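Probable 2-phosphosulfolactate phosphatase (Clostridium acetobutylicum, PDB 1VR0) probably catalyses the Mg(2+)-dependent hydrolysis of (2R)-O-phospho-3-sulfolactate to (2R)-3-sulfolactate and phosphate. Local coordinates at residues A[19-24]-A[117-122]; A[27-32]-A[125-130]; A[31-36]-A[150-155]; A[129-134]-A[143-148]. All coordinates share one frame; numbering follows the deposited sequence.

Contact 1 of 4, residues A[19-24]-A[117-122]; sequences ISADDI and GTRAIK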
loop_
_atom_site.group_PDB
_atom_site.type_symbol
_atom_site.label_atom_id
_atom_site.label_comp_id
_atom_site.label_asym_id
_atom_site.label_seq_id
_atom_site.Cartn_x
_atom_site.Cartn_y
_atom_site.Cartn_z
ATOM N N ILE A 19 -3.977 -2.764 -1.968
ATOM C CA ILE A 19 -2.855 -3.592 -1.586
ATOM C C ILE A 19 -3.215 -4.929 -0.899
ATOM O O ILE A 19 -2.321 -5.760 -0.730
ATOM C CB ILE A 19 -1.889 -2.824 -0.673
ATOM C CG1 ILE A 19 -2.602 -2.372 0.617
ATOM C CG2 ILE A 19 -1.313 -1.625 -1.413
ATOM C CD1 ILE A 19 -1.633 -2.186 1.808
ATOM N N SER A 20 -4.477 -5.136 -0.506
ATOM C CA SER A 20 -4.848 -6.382 0.145
ATOM C C SER A 20 -6.352 -6.504 0.300
ATOM O O SER A 20 -7.050 -5.503 0.324
ATOM C CB SER A 20 -4.201 -6.485 1.539
ATOM O OG SER A 20 -5.134 -6.222 2.586
ATOM N N ALA A 21 -6.823 -7.739 0.460
ATOM C CA ALA A 21 -8.242 -8.022 0.734
ATOM C C ALA A 21 -8.805 -7.277 1.959
ATOM O O ALA A 21 -9.987 -6.948 1.983
ATOM C CB ALA A 21 -8.449 -9.534 0.888
ATOM N N ASP A 22 -7.961 -7.011 2.949
ATOM C CA ASP A 22 -8.356 -6.254 4.142
ATOM C C ASP A 22 -8.261 -4.749 3.973
ATOM O O ASP A 22 -8.563 -4.011 4.904
ATOM C CB ASP A 22 -7.508 -6.671 5.348
ATOM C CG ASP A 22 -7.861 -8.057 5.861
ATOM O OD1 ASP A 22 -9.035 -8.449 5.812
ATOM O OD2 ASP A 22 -6.987 -8.795 6.330
ATOM N N ASP A 23 -7.854 -4.287 2.793
ATOM C CA ASP A 23 -7.775 -2.849 2.522
ATOM C C ASP A 23 -8.734 -2.378 1.427
ATOM O O ASP A 23 -8.652 -1.243 0.980
ATOM C CB ASP A 23 -6.342 -2.474 2.215
ATOM C CG ASP A 23 -5.462 -2.589 3.439
ATOM O OD1 ASP A 23 -5.749 -1.832 4.414
ATOM O OD2 ASP A 23 -4.534 -3.460 3.448
ATOM N N ILE A 24 -9.695 -3.211 1.046
ATOM C CA ILE A 24 -10.690 -2.797 0.086
ATOM C C ILE A 24 -11.678 -1.830 0.736
ATOM O O ILE A 24 -12.169 -2.076 1.820
ATOM C CB ILE A 24 -11.475 -3.971 -0.414
ATOM C CG1 ILE A 24 -10.597 -4.887 -1.220
ATOM C CG2 ILE A 24 -12.616 -3.527 -1.286
ATOM C CD1 ILE A 24 -11.241 -6.183 -1.505
ATOM N N GLY A 117 -7.324 -15.045 -2.217
ATOM C CA GLY A 117 -8.019 -14.775 -3.477
ATOM C C GLY A 117 -9.540 -14.697 -3.419
ATOM O O GLY A 117 -10.131 -13.737 -3.924
ATOM N N THR A 118 -10.181 -15.681 -2.779
ATOM C CA THR A 118 -11.644 -15.756 -2.744
ATOM C C THR A 118 -12.287 -14.617 -1.943
ATOM O O THR A 118 -13.369 -14.139 -2.309
ATOM C CB THR A 118 -12.145 -17.191 -2.269
ATOM O OG1 THR A 118 -11.750 -17.506 -0.906
ATOM C CG2 THR A 118 -11.642 -18.259 -3.245
ATOM N N ARG A 119 -11.596 -14.168 -0.886
ATOM C CA ARG A 119 -11.994 -12.978 -0.095
ATOM C C ARG A 119 -11.955 -11.669 -0.946
ATOM O O ARG A 119 -12.865 -10.831 -0.896
ATOM C CB ARG A 119 -11.058 -12.840 1.122
ATOM C CG ARG A 119 -11.022 -14.113 2.051
ATOM C CD ARG A 119 -10.037 -13.984 3.288
ATOM N NE ARG A 119 -9.973 -12.603 3.805
ATOM C CZ ARG A 119 -8.876 -11.847 3.928
ATOM N NH1 ARG A 119 -7.635 -12.281 3.645
ATOM N NH2 ARG A 119 -9.020 -10.617 4.378
ATOM N N ALA A 120 -10.870 -11.504 -1.699
ATOM C CA ALA A 120 -10.707 -10.346 -2.569
ATOM C C ALA A 120 -11.816 -10.284 -3.661
ATOM O O ALA A 120 -12.301 -9.194 -4.033
ATOM C CB ALA A 120 -9.334 -10.378 -3.225
ATOM N N ILE A 121 -12.199 -11.457 -4.174
ATOM C CA ILE A 121 -13.220 -11.528 -5.228
ATOM C C ILE A 121 -14.567 -11.052 -4.670
ATOM O O ILE A 121 -15.148 -10.091 -5.150
ATOM C CB ILE A 121 -13.308 -12.957 -5.870
ATOM C CG1 ILE A 121 -12.018 -13.269 -6.619
ATOM C CG2 ILE A 121 -14.450 -13.024 -6.860
ATOM C CD1 ILE A 121 -11.798 -14.766 -6.942
ATOM N N LYS A 122 -15.009 -11.680 -3.600
ATOM C CA LYS A 122 -16.209 -11.236 -2.905
ATOM C C LYS A 122 -16.157 -9.775 -2.493
ATOM O O LYS A 122 -17.168 -9.092 -2.555
ATOM C CB LYS A 122 -16.458 -12.120 -1.670
ATOM C CG LYS A 122 -16.726 -13.617 -1.990
ATOM C CD LYS A 122 -17.925 -13.793 -2.939
ATOM C CE LYS A 122 -18.941 -14.815 -2.439
ATOM N NZ LYS A 122 -20.289 -14.469 -3.002
#
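Two hydrogen bonds grip the hydroxyl of S20. It accepts from the backbone N of D22 (N to OG 3.0 Å, bent to 130° at the hydrogen), which makes an ST turn, and it donates to D23. That second bond runs from S20 OG to D23 OD2, 3.0 Å, and meets the oxygen from above the carboxylate plane rather than within it. A third bond, from D23 N to the carbonyl of S20, tightens the same loop and sets the position of D22, which makes the charged link to the helix.

D22 CG lies beside the backbone N, anti to the carbonyl carbon, and the carboxylate crosses R119 obliquely. The salt bridge is single-pronged: D22 OD1 to R119 NH2, 2.6 Å, at the edge of the guanidinium, with the two flat groups turned 44° apart. R119 reaches it through a chain bent at chi3 (34°), which puts its guanidinium beside A21 and D22. The methyl of A21 lies over one face of that group, 3.6 Å above the plane and offset toward the rim. The same methyl meets the helix wall, A21 CB to A120 CB at 4.3 Å, and I24 CD1 comes up to the carbonyl O of A120.

K25 NZ of the second subunit donates to the carbonyl O of D22. The loop follows strand 13-18 and rests on helix 117-123, whose A120 and I121 in turn sit on V36 of strand 33-37, with the A120 side chain about 8 Å from the bound magnesium.

Contact 2 of 4, residues A[27-32]-A[125-130]; sequences EKVKNK and ETARDI
A type II beta turn, V29 to K32, brings the chain into strand 33-37 and packs beside the segment leading into the neighbouring parallel strand 129-133. K32 N bonds back to V29 O, and N31 carries the positive phi of the third turn position. N31 N donates to T126 O at 3.1 Å, coming in above the carbonyl plane. K32 O then takes two donors: D129 N along a nearly straight line (168° at the hydrogen), and R128 N by a weak, bent bond. The D129 bond runs in the carbonyl plane and continues into the ladder of the sheet, where D129 goes on to pair with A34.

The side chains settle around these bonds. T126 places OG1 in the crowded position between its backbone N and carbonyl carbon (chi1 51°), so the hydroxyl is turned to the turn; it lies 3.4 Å from V29 CG1, the two side chains crossing at about a right angle. V29 CG1 stands anti to its own N and also leans on the methyl of A127, CG1 to CB 4.0 Å. K30 adopts the crowded position too: its CB sits by T126 OG1, while the rest of the chain runs out extended, leading away from 125-130.

R128 does the reverse and stays close. Its CG is anti to the backbone N, CB packs 3.5 Å from N31 O, and the chain then folds at chi3 (-71°). That fold lays one face of the R128 guanidinium over N31 O, which stands 3.7 Å above its plane, toward the rim.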
loop_
_atom_site.group_PDB
_atom_site.type_symbol
_atom_site.label_atom_id
_atom_site.label_comp_id
_atom_site.label_asym_id
_atom_site.label_seq_id
_atom_site.Cartn_x
_atom_site.Cartn_y
_atom_site.Cartn_z
ATOM N N GLU A 27 -15.840 2.535 -2.009
ATOM C CA GLU A 27 -15.779 3.723 -2.838
ATOM C C GLU A 27 -14.648 3.686 -3.845
ATOM O O GLU A 27 -14.699 4.399 -4.837
ATOM C CB GLU A 27 -15.645 4.959 -1.960
ATOM C CG GLU A 27 -14.353 5.013 -1.105
ATOM C CD GLU A 27 -14.519 4.433 0.312
ATOM O OE1 GLU A 27 -15.403 3.546 0.546
ATOM O OE2 GLU A 27 -13.745 4.887 1.197
ATOM N N LYS A 28 -13.628 2.883 -3.569
ATOM C CA LYS A 28 -12.514 2.674 -4.495
ATOM C C LYS A 28 -12.815 1.582 -5.540
ATOM O O LYS A 28 -12.045 1.365 -6.487
ATOM C CB LYS A 28 -11.256 2.227 -3.736
ATOM C CG LYS A 28 -10.548 3.296 -2.910
ATOM C CD LYS A 28 -9.389 2.647 -2.145
ATOM C CE LYS A 28 -8.531 3.654 -1.373
ATOM N NZ LYS A 28 -7.193 3.067 -1.118
ATOM N N VAL A 29 -13.899 0.852 -5.338
ATOM C CA VAL A 29 -14.206 -0.270 -6.194
ATOM C C VAL A 29 -15.480 -0.040 -7.025
ATOM O O VAL A 29 -15.500 -0.373 -8.196
ATOM C CB VAL A 29 -14.260 -1.557 -5.345
ATOM C CG1 VAL A 29 -15.170 -2.554 -5.911
ATOM C CG2 VAL A 29 -12.899 -2.167 -5.292
ATOM N N LYS A 30 -16.508 0.575 -6.440
ATOM C CA LYS A 30 -17.808 0.600 -7.096
ATOM C C LYS A 30 -17.762 1.245 -8.493
ATOM O O LYS A 30 -17.029 2.188 -8.725
ATOM C CB LYS A 30 -18.904 1.187 -6.203
ATOM C CG LYS A 30 -18.525 2.479 -5.551
ATOM C CD LYS A 30 -19.762 3.295 -5.182
ATOM C CE LYS A 30 -19.379 4.666 -4.587
ATOM N NZ LYS A 30 -20.680 5.348 -4.524
ATOM N N ASN A 31 -18.502 0.631 -9.415
ATOM C CA ASN A 31 -18.660 1.042 -10.819
ATOM C C ASN A 31 -17.395 1.029 -11.668
ATOM O O ASN A 31 -17.443 1.444 -12.821
ATOM C CB ASN A 31 -19.376 2.383 -10.926
ATOM C CG ASN A 31 -20.561 2.499 -9.960
ATOM O OD1 ASN A 31 -21.355 1.571 -9.821
ATOM N ND2 ASN A 31 -20.665 3.644 -9.272
ATOM N N LYS A 32 -16.295 0.509 -11.136
ATOM C CA LYS A 32 -15.050 0.440 -11.891
ATOM C C LYS A 32 -14.831 -0.917 -12.562
ATOM O O LYS A 32 -15.588 -1.842 -12.370
ATOM C CB LYS A 32 -13.866 0.774 -10.972
ATOM C CG LYS A 32 -13.922 2.197 -10.496
ATOM C CD LYS A 32 -12.759 2.552 -9.643
ATOM C CE LYS A 32 -12.721 4.054 -9.385
ATOM N NZ LYS A 32 -11.301 4.398 -9.035
ATOM N N GLU A 125 -17.432 -6.982 -5.121
ATOM C CA GLU A 125 -18.800 -7.091 -5.675
ATOM C C GLU A 125 -19.391 -5.826 -6.296
ATOM O O GLU A 125 -20.179 -5.914 -7.239
ATOM C CB GLU A 125 -19.792 -7.566 -4.611
ATOM C CG GLU A 125 -19.485 -8.953 -4.118
ATOM C CD GLU A 125 -20.697 -9.823 -4.069
ATOM O OE1 GLU A 125 -21.641 -9.389 -3.345
ATOM O OE2 GLU A 125 -20.685 -10.909 -4.737
ATOM N N THR A 126 -19.075 -4.660 -5.760
ATOM C CA THR A 126 -19.754 -3.458 -6.238
ATOM C C THR A 126 -19.180 -2.908 -7.539
ATOM O O THR A 126 -19.671 -1.883 -8.027
ATOM C CB THR A 126 -19.728 -2.352 -5.164
ATOM O OG1 THR A 126 -18.372 -2.175 -4.685
ATOM C CG2 THR A 126 -20.659 -2.740 -4.009
ATOM N N ALA A 127 -18.125 -3.539 -8.073
ATOM C CA ALA A 127 -17.496 -3.054 -9.296
ATOM C C ALA A 127 -18.430 -3.290 -10.459
ATOM O O ALA A 127 -19.276 -4.183 -10.396
ATOM C CB ALA A 127 -16.184 -3.771 -9.530
ATOM N N ARG A 128 -18.283 -2.511 -11.531
ATOM C CA ARG A 128 -19.051 -2.770 -12.739
ATOM C C ARG A 128 -18.665 -4.117 -13.378
ATOM O O ARG A 128 -19.533 -4.868 -13.830
ATOM C CB ARG A 128 -18.880 -1.654 -13.757
ATOM C CG ARG A 128 -19.788 -1.818 -14.988
ATOM C CD ARG A 128 -19.460 -0.815 -16.040
ATOM N NE ARG A 128 -19.856 0.528 -15.645
ATOM C CZ ARG A 128 -19.498 1.634 -16.287
ATOM N NH1 ARG A 128 -18.710 1.578 -17.357
ATOM N NH2 ARG A 128 -19.919 2.809 -15.833
ATOM N N ASP A 129 -17.360 -4.383 -13.453
ATOM C CA ASP A 129 -16.854 -5.641 -13.987
ATOM C C ASP A 129 -15.776 -6.125 -13.079
ATOM O O ASP A 129 -14.866 -5.361 -12.804
ATOM C CB ASP A 129 -16.245 -5.439 -15.370
ATOM C CG ASP A 129 -17.285 -5.093 -16.418
ATOM O OD1 ASP A 129 -18.055 -5.997 -16.778
ATOM O OD2 ASP A 129 -17.332 -3.917 -16.885
ATOM N N ILE A 130 -15.872 -7.374 -12.614
ATOM C CA ILE A 130 -14.780 -8.012 -11.879
ATOM C C ILE A 130 -14.018 -8.997 -12.776
ATOM O O ILE A 130 -14.539 -10.039 -13.143
ATOM C CB ILE A 130 -15.247 -8.792 -10.640
ATOM C CG1 ILE A 130 -15.957 -7.884 -9.636
ATOM C CG2 ILE A 130 -14.029 -9.493 -9.982
ATOM C CD1 ILE A 130 -17.415 -7.844 -9.800
#

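Contact 3 of 4, residues A[31-36]-A[150-155]; sequences NKTAVV and NDVVIV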
loop_
_atom_site.group_PDB
_atom_site.type_symbol
_atom_site.label_atom_id
_atom_site.label_comp_id
_atom_site.label_asym_id
_atom_site.label_seq_id
_atom_site.Cartn_x
_atom_site.Cartn_y
_atom_site.Cartn_z
ATOM N N ASN A 31 -18.502 0.631 -9.415
ATOM C CA ASN A 31 -18.660 1.042 -10.819
ATOM C C ASN A 31 -17.395 1.029 -11.668
ATOM O O ASN A 31 -17.443 1.444 -12.821
ATOM C CB ASN A 31 -19.376 2.383 -10.926
ATOM C CG ASN A 31 -20.561 2.499 -9.960
ATOM O OD1 ASN A 31 -21.355 1.571 -9.821
ATOM N ND2 ASN A 31 -20.665 3.644 -9.272
ATOM N N LYS A 32 -16.295 0.509 -11.136
ATOM C CA LYS A 32 -15.050 0.440 -11.891
ATOM C C LYS A 32 -14.831 -0.917 -12.562
ATOM O O LYS A 32 -15.588 -1.842 -12.370
ATOM C CB LYS A 32 -13.866 0.774 -10.972
ATOM C CG LYS A 32 -13.922 2.197 -10.496
ATOM C CD LYS A 32 -12.759 2.552 -9.643
ATOM C CE LYS A 32 -12.721 4.054 -9.385
ATOM N NZ LYS A 32 -11.301 4.398 -9.035
ATOM N N THR A 33 -13.789 -1.022 -13.362
ATOM C CA THR A 33 -13.285 -2.319 -13.780
ATOM C C THR A 33 -12.342 -2.760 -12.661
ATOM O O THR A 33 -11.290 -2.150 -12.459
ATOM C CB THR A 33 -12.514 -2.228 -15.123
ATOM O OG1 THR A 33 -13.399 -1.838 -16.169
ATOM C CG2 THR A 33 -11.897 -3.525 -15.502
ATOM N N ALA A 34 -12.726 -3.786 -11.907
ATOM C CA ALA A 34 -11.853 -4.337 -10.852
ATOM C C ALA A 34 -11.109 -5.566 -11.359
ATOM O O ALA A 34 -11.699 -6.447 -11.953
ATOM C CB ALA A 34 -12.639 -4.698 -9.624
ATOM N N VAL A 35 -9.808 -5.615 -11.125
ATOM C CA VAL A 35 -9.016 -6.745 -11.522
ATOM C C VAL A 35 -8.477 -7.397 -10.252
ATOM O O VAL A 35 -7.713 -6.789 -9.526
ATOM C CB VAL A 35 -7.859 -6.295 -12.397
ATOM C CG1 VAL A 35 -6.962 -7.475 -12.755
ATOM C CG2 VAL A 35 -8.382 -5.583 -13.661
ATOM N N VAL A 36 -8.902 -8.617 -9.963
ATOM C CA VAL A 36 -8.472 -9.278 -8.748
ATOM C C VAL A 36 -7.230 -10.136 -9.025
ATOM O O VAL A 36 -7.186 -10.916 -9.993
ATOM C CB VAL A 36 -9.589 -10.106 -8.143
ATOM C CG1 VAL A 36 -9.088 -10.795 -6.909
ATOM C CG2 VAL A 36 -10.792 -9.223 -7.806
ATOM N N ASN A 150 -13.307 1.799 -18.965
ATOM C CA ASN A 150 -13.786 2.323 -17.710
ATOM C C ASN A 150 -12.555 2.468 -16.811
ATOM O O ASN A 150 -11.528 1.820 -17.051
ATOM C CB ASN A 150 -14.755 1.292 -17.123
ATOM C CG ASN A 150 -15.501 1.773 -15.888
ATOM O OD1 ASN A 150 -15.569 2.958 -15.603
ATOM N ND2 ASN A 150 -16.109 0.832 -15.177
ATOM N N ASP A 151 -12.659 3.285 -15.766
ATOM C CA ASP A 151 -11.583 3.396 -14.806
ATOM C C ASP A 151 -11.346 2.039 -14.110
ATOM O O ASP A 151 -12.242 1.214 -13.987
ATOM C CB ASP A 151 -11.870 4.445 -13.737
ATOM C CG ASP A 151 -12.017 5.865 -14.291
ATOM O OD1 ASP A 151 -11.374 6.273 -15.305
ATOM O OD2 ASP A 151 -12.806 6.593 -13.649
ATOM N N VAL A 152 -10.123 1.840 -13.641
ATOM C CA VAL A 152 -9.663 0.547 -13.209
ATOM C C VAL A 152 -9.172 0.600 -11.785
ATOM O O VAL A 152 -8.551 1.561 -11.384
ATOM C CB VAL A 152 -8.521 0.065 -14.105
ATOM C CG1 VAL A 152 -7.981 -1.262 -13.642
ATOM C CG2 VAL A 152 -9.035 -0.074 -15.516
ATOM N N VAL A 153 -9.457 -0.449 -11.025
ATOM C CA VAL A 153 -8.773 -0.658 -9.773
ATOM C C VAL A 153 -8.236 -2.082 -9.774
ATOM O O VAL A 153 -8.941 -3.030 -10.067
ATOM C CB VAL A 153 -9.648 -0.341 -8.537
ATOM C CG1 VAL A 153 -10.903 -1.152 -8.528
ATOM C CG2 VAL A 153 -8.880 -0.626 -7.271
ATOM N N ILE A 154 -6.956 -2.222 -9.465
ATOM C CA ILE A 154 -6.318 -3.532 -9.375
ATOM C C ILE A 154 -6.286 -3.946 -7.929
ATOM O O ILE A 154 -5.641 -3.319 -7.096
ATOM C CB ILE A 154 -4.951 -3.477 -10.019
ATOM C CG1 ILE A 154 -5.165 -3.270 -11.513
ATOM C CG2 ILE A 154 -4.217 -4.783 -9.839
ATOM C CD1 ILE A 154 -3.922 -2.902 -12.199
ATOM N N VAL A 155 -7.053 -4.982 -7.624
ATOM C CA VAL A 155 -7.283 -5.396 -6.241
ATOM C C VAL A 155 -6.344 -6.552 -5.934
ATOM O O VAL A 155 -6.593 -7.664 -6.357
ATOM C CB VAL A 155 -8.745 -5.821 -6.021
ATOM C CG1 VAL A 155 -9.012 -6.165 -4.557
ATOM C CG2 VAL A 155 -9.689 -4.743 -6.491
HETATM O O HOH W 1 -9.471 3.908 -10.890
HETATM O O HOH W 2 -11.687 -0.716 -18.014
HETATM O O HOH W 3 -16.062 -1.718 -16.299
#
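Strands 33-36 and 152-155 are parallel neighbours inside the mixed sheet of the domain. Their segment axes come within 4.6 Å at a 19° angle. The ladder is regular: T33 N donates to D151 O, V153 N to T33 O, V35 N to V153 O and V155 N to V35 O, the last at 2.7 Å from N to O. The carbonyls also receive CA-H contacts, such as V152 CA to T33 O.

In this sheet 152-156 is flanked by 13-18 and 33-37 by 129-133, so both strands are internal. T33, V35, V152 and I154 point to a face covered by helix 138-148 and, at I154, by helix 165-181; there V35 CB meets I154 CG1 at 4.1 Å. On the other face A34 CB touches V153 CG1, which takes the crowded position between N and carbonyl carbon (chi1 57°), and V155 CG2.

At the strand starts N150 does the polar work. With CG anti to its backbone N, it slides past T33 and sends ND2 to a lone pair of N31 O, 2.8 Å and almost straight (173°). Its other ND2 hydrogen goes to a water that in turn accepts from T33 OG1. A second water donates to that hydroxyl and to N150 O. K32 NZ reaches V152 O through a third water, and D151 OD1 accepts from K14 N.

Contact 4 of 4, residues A[129-134]-A[143-148]; sequences DILIGS and EKIVEL
Strand 129-133 and helix 138-148 form a beta-alpha unit, the first half of a crossover that continues into the parallel strand 152-156. The strand and helix segments run nearly antiparallel, 165° between their directions, with axes 10.7 Å apart at closest, and L131, K144, I145 and L148 meet between them.

L131 is the side chain to follow. Its CB leaves the strand toward the helix, and CG is anti to the carbonyl carbon (chi1 -55°); the closest touches are made by the two methyls they carry. CD1 does most of the touching: it lies 4.0 Å from K144 CG, 4.1 Å from I145 CG1, and a little farther from L148 CD1. CD2 also lies 4.0 Å from K144 CG, so the fork of L131 straddles that methylene, the two side chains crossing at about a right angle. Outside the two segments, L131 also packs on T33 of strand 33-37 and Q240 of strand 240-242, and I145 on V35, which joins the unit to the neighbouring strands.

At the strand's start D129 and L148 reach tip to tip. D129 CB sits by L148 CD1 at 3.8 Å, and the carboxylate ends against the leucine branch, OD2 to CD2 3.5 Å. This is packing of a charged group on methyls, without a hydrogen bond between the segments. K144 offers D129 no direct ion pair; the charged ends, OD1 and NZ, are 6.3 Å apart. Bent at chi2 (66°), K144 turns instead along its own helix, where NZ donates to the syn lone pair of E147 OE1 at 2.7 Å.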
loop_
_atom_site.group_PDB
_atom_site.type_symbol
_atom_site.label_atom_id
_atom_site.label_comp_id
_atom_site.label_asym_id
_atom_site.label_seq_id
_atom_site.Cartn_x
_atom_site.Cartn_y
_atom_site.Cartn_z
ATOM N N ASP A 129 -17.360 -4.383 -13.453
ATOM C CA ASP A 129 -16.854 -5.641 -13.987
ATOM C C ASP A 129 -15.776 -6.125 -13.079
ATOM O O ASP A 129 -14.866 -5.361 -12.804
ATOM C CB ASP A 129 -16.245 -5.439 -15.370
ATOM C CG ASP A 129 -17.285 -5.093 -16.418
ATOM O OD1 ASP A 129 -18.055 -5.997 -16.778
ATOM O OD2 ASP A 129 -17.332 -3.917 -16.885
ATOM N N ILE A 130 -15.872 -7.374 -12.614
ATOM C CA ILE A 130 -14.780 -8.012 -11.879
ATOM C C ILE A 130 -14.018 -8.997 -12.776
ATOM O O ILE A 130 -14.539 -10.039 -13.143
ATOM C CB ILE A 130 -15.247 -8.792 -10.640
ATOM C CG1 ILE A 130 -15.957 -7.884 -9.636
ATOM C CG2 ILE A 130 -14.029 -9.493 -9.982
ATOM C CD1 ILE A 130 -17.415 -7.844 -9.800
ATOM N N LEU A 131 -12.776 -8.672 -13.089
ATOM C CA LEU A 131 -11.909 -9.532 -13.889
ATOM C C LEU A 131 -10.964 -10.332 -13.034
ATOM O O LEU A 131 -10.560 -9.899 -11.972
ATOM C CB LEU A 131 -11.066 -8.690 -14.847
ATOM C CG LEU A 131 -11.840 -7.748 -15.769
ATOM C CD1 LEU A 131 -10.864 -6.995 -16.674
ATOM C CD2 LEU A 131 -12.884 -8.502 -16.619
ATOM N N ILE A 132 -10.579 -11.503 -13.505
ATOM C CA ILE A 132 -9.640 -12.322 -12.760
ATOM C C ILE A 132 -8.325 -12.279 -13.485
ATOM O O ILE A 132 -8.265 -12.639 -14.643
ATOM C CB ILE A 132 -10.098 -13.780 -12.660
ATOM C CG1 ILE A 132 -11.482 -13.865 -11.990
ATOM C CG2 ILE A 132 -9.071 -14.573 -11.913
ATOM C CD1 ILE A 132 -11.595 -13.145 -10.630
ATOM N N GLY A 133 -7.278 -11.831 -12.797
ATOM C CA GLY A 133 -5.988 -11.643 -13.426
ATOM C C GLY A 133 -4.853 -12.367 -12.753
ATOM O O GLY A 133 -4.897 -12.690 -11.567
ATOM N N SER A 134 -3.822 -12.627 -13.543
ATOM C CA SER A 134 -2.655 -13.381 -13.093
ATOM C C SER A 134 -1.570 -13.074 -14.084
ATOM O O SER A 134 -1.833 -12.448 -15.134
ATOM C CB SER A 134 -2.972 -14.880 -13.105
ATOM O OG SER A 134 -3.286 -15.361 -14.424
ATOM N N GLU A 143 -5.928 -6.227 -22.456
ATOM C CA GLU A 143 -6.764 -6.039 -23.618
ATOM C C GLU A 143 -8.230 -5.865 -23.240
ATOM O O GLU A 143 -8.889 -5.003 -23.790
ATOM C CB GLU A 143 -6.586 -7.200 -24.556
ATOM C CG GLU A 143 -7.474 -7.069 -25.746
ATOM C CD GLU A 143 -6.999 -7.878 -26.902
ATOM O OE1 GLU A 143 -5.781 -7.812 -27.200
ATOM O OE2 GLU A 143 -7.839 -8.580 -27.506
ATOM N N LYS A 144 -8.720 -6.642 -22.277
ATOM C CA LYS A 144 -10.100 -6.511 -21.796
ATOM C C LYS A 144 -10.360 -5.185 -21.060
ATOM O O LYS A 144 -11.402 -4.544 -21.220
ATOM C CB LYS A 144 -10.464 -7.700 -20.915
ATOM C CG LYS A 144 -11.915 -7.752 -20.449
ATOM C CD LYS A 144 -12.889 -7.952 -21.544
ATOM C CE LYS A 144 -14.318 -7.892 -20.996
ATOM N NZ LYS A 144 -15.351 -7.946 -22.106
ATOM N N ILE A 145 -9.382 -4.758 -20.295
ATOM C CA ILE A 145 -9.416 -3.459 -19.632
ATOM C C ILE A 145 -9.642 -2.320 -20.600
ATOM O O ILE A 145 -10.475 -1.454 -20.366
ATOM C CB ILE A 145 -8.123 -3.238 -18.837
ATOM C CG1 ILE A 145 -8.166 -4.064 -17.569
ATOM C CG2 ILE A 145 -7.939 -1.780 -18.488
ATOM C CD1 ILE A 145 -6.786 -4.178 -16.846
ATOM N N VAL A 146 -8.904 -2.327 -21.696
ATOM C CA VAL A 146 -9.026 -1.283 -22.713
ATOM C C VAL A 146 -10.402 -1.333 -23.370
ATOM O O VAL A 146 -11.041 -0.309 -23.527
ATOM C CB VAL A 146 -7.916 -1.427 -23.769
ATOM C CG1 VAL A 146 -8.116 -0.484 -24.952
ATOM C CG2 VAL A 146 -6.564 -1.200 -23.121
ATOM N N GLU A 147 -10.857 -2.528 -23.728
ATOM C CA GLU A 147 -12.179 -2.712 -24.350
ATOM C C GLU A 147 -13.274 -2.185 -23.433
ATOM O O GLU A 147 -14.187 -1.528 -23.893
ATOM C CB GLU A 147 -12.439 -4.195 -24.654
ATOM C CG GLU A 147 -13.663 -4.476 -25.531
ATOM C CD GLU A 147 -14.724 -5.418 -24.872
ATOM O OE1 GLU A 147 -14.399 -6.179 -23.929
ATOM O OE2 GLU A 147 -15.906 -5.392 -25.294
ATOM N N LEU A 148 -13.168 -2.478 -22.131
ATOM C CA LEU A 148 -14.195 -2.092 -21.165
ATOM C C LEU A 148 -14.264 -0.585 -20.983
ATOM O O LEU A 148 -15.299 -0.041 -20.575
ATOM C CB LEU A 148 -13.939 -2.759 -19.827
ATOM C CG LEU A 148 -14.380 -4.201 -19.711
ATOM C CD1 LEU A 148 -14.053 -4.649 -18.354
ATOM C CD2 LEU A 148 -15.878 -4.363 -20.012
#

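Contacts 2, 3 and 4 gather round one sheet: contact 3 pairs two of its strands, contact 2 joins the approaches to 33-37 and 129-133, and contact 4 packs a helix on it, I145 CG2 to V152 CG2 at 3.6 Å. Contacts 2 and 3 share N31 and K32, with centres 6 Å apart; probable hydrogen bonds such as L131 N to A34 O, 2.7 Å, tie contact 3 to contact 4. Contact 1 packs where strand 33-37 ends, A120 CB on V36 CG1 at 3.7 Å. Strands 33-37 and 152-156 lead on to D38 and G158, which with D167 of helix 165-181 bind the magnesium, about 9 Å from the V36 side chain; the R119 side chain is about 9 Å from the bound 3-sulfolactate.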